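Local atomic coordinates of PvdO (Pseudomonas aeruginosa, PDB entry 5HHA), a protein that takes part in maturation of the pyoverdine chromophore in the periplasm, binds calcium and may act as an oxidase like its formylglycine-generating relatives. Residues Gly60-Pro63 with Asp64-Pro67. Sequence-based numbering, arbitrary orientation. Where two conformers were deposited one is given.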
loop_
_atom_site.group_PDB
_atom_site.type_symbol
_atom_site.label_atom_id
_atom_site.label_comp_id
_atom_site.label_asym_id
_atom_site.label_seq_id
_atom_site.Cartn_x
_atom_site.Cartn_y
_atom_site.Cartn_z
ATOM N N GLY A 60 2.258 -4.685 20.127
ATOM C CA GLY A 60 1.743 -3.576 19.350
ATOM C C GLY A 60 0.340 -3.722 18.818
ATOM O O GLY A 60 -0.170 -2.758 18.260
ATOM N N ARG A 61 -0.303 -4.882 18.971
ATOM C CA ARG A 61 -1.583 -5.095 18.339
ATOM C C ARG A 61 -2.628 -4.106 18.815
ATOM O O ARG A 61 -2.792 -3.890 20.026
ATOM C CB ARG A 61 -2.129 -6.509 18.653
ATOM C CG ARG A 61 -3.566 -6.724 18.146
ATOM C CD ARG A 61 -4.200 -7.927 18.823
ATOM N NE ARG A 61 -5.422 -8.477 18.267
ATOM C CZ ARG A 61 -6.624 -8.099 18.642
ATOM N NH1 ARG A 61 -6.751 -7.159 19.552
ATOM N NH2 ARG A 61 -7.702 -8.692 18.112
ATOM N N GLN A 62 -3.403 -3.572 17.879
ATOM C CA GLN A 62 -4.479 -2.652 18.197
ATOM C C GLN A 62 -5.826 -3.350 18.133
ATOM O O GLN A 62 -5.978 -4.373 17.481
ATOM C CB GLN A 62 -4.461 -1.499 17.194
ATOM C CG GLN A 62 -3.089 -0.886 16.996
ATOM C CD GLN A 62 -2.691 -0.047 18.183
ATOM O OE1 GLN A 62 -3.478 0.769 18.672
ATOM N NE2 GLN A 62 -1.477 -0.233 18.666
ATOM N N PRO A 63 -6.830 -2.805 18.833
ATOM C CA PRO A 63 -8.086 -3.547 19.015
ATOM C C PRO A 63 -8.896 -3.836 17.765
ATOM O O PRO A 63 -9.688 -4.783 17.786
ATOM C CB PRO A 63 -8.865 -2.667 20.004
ATOM C CG PRO A 63 -7.837 -1.882 20.705
ATOM C CD PRO A 63 -6.709 -1.666 19.764
ATOM N N ASP A 64 -8.708 -3.065 16.698
ATOM C CA ASP A 64 -9.463 -3.308 15.480
ATOM C C ASP A 64 -8.895 -4.410 14.601
ATOM O O ASP A 64 -9.425 -4.642 13.503
ATOM C CB ASP A 64 -9.640 -2.024 14.655
ATOM C CG ASP A 64 -8.335 -1.411 14.151
ATOM O OD1 ASP A 64 -7.243 -1.863 14.538
ATOM O OD2 ASP A 64 -8.435 -0.454 13.360
ATOM N N GLU A 65 -7.864 -5.121 15.063
ATOM C CA GLU A 65 -7.188 -6.139 14.256
ATOM C C GLU A 65 -7.759 -7.539 14.467
ATOM O O GLU A 65 -7.138 -8.531 14.131
ATOM C CB GLU A 65 -5.698 -6.130 14.542
ATOM C CG GLU A 65 -5.045 -4.809 14.133
ATOM C CD GLU A 65 -3.632 -4.629 14.631
ATOM O OE1 GLU A 65 -2.910 -5.622 14.776
ATOM O OE2 GLU A 65 -3.189 -3.487 14.829
ATOM N N GLY A 66 -8.969 -7.617 14.991
ATOM C CA GLY A 66 -9.634 -8.893 15.166
ATOM C C GLY A 66 -11.094 -8.795 14.827
ATOM O O GLY A 66 -11.653 -7.704 14.717
ATOM N N PRO A 67 -11.739 -9.961 14.733
ATOM C CA PRO A 67 -11.127 -11.280 14.956
ATOM C C PRO A 67 -10.239 -11.743 13.814
ATOM O O PRO A 67 -10.439 -11.378 12.640
ATOM C CB PRO A 67 -12.334 -12.219 15.075
ATOM C CG PRO A 67 -13.418 -11.492 14.361
ATOM C CD PRO A 67 -13.198 -10.032 14.641
HETATM O O HOH W 1 -11.992 -5.855 16.869
#
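Gln62 and Glu65 close a type I beta turn over Pro63 and Asp64: Glu65 N donates to Gln62 O at 3.2 Å. The turn illustrates how a side chain can return to the residue at which its own turn began. With CG of Glu65 beside its backbone N (chi1 -64°) and the chain extended beyond it, the carboxylate folds back to the backbone N of Gln62, and Gln62 N donates to Glu65 OE2 at 3.1 Å in a fairly straight bond (156° at the hydrogen). That N-H meets the carboxylate from above its plane, 78° out of it, while Gln62 CB packs against Glu65 OE2 at 3.3 Å. The backbone N and O of Gln62 are thus both bound to Glu65, O to its backbone N and N to its carboxylate. The buried carboxylate has further partners: OE2 forms a salt bridge with Arg262 and OE1 a hydrogen bond with Thr54, which would be expected to stabilise its negative charge. Arg61 runs past Glu65 in the opposite direction without pairing with it. Having CG anti to the backbone N sets Arg61 CG 3.6 Å from Glu65 OE1, and the extended chain beyond carries NH2 to 3.5 Å from Gly66 CA, while NE is bound by the carbonyl of Thr54. Gln62, bent at chi2, turns its amide back to its own segment, where in the conformer described NE2 donates to Gly60 O at 2.9 Å. A water links Pro63 O and Gly66 O, the carbonyl oxygen of the cis peptide bond to Pro67, donating to both. The arrangement is a proline-containing type I turn, reinforced by a side chain-to-backbone bond, in the surface loop joining antiparallel strands 42-52 and 69-73 of the sulfatase-modifying-factor-like domain.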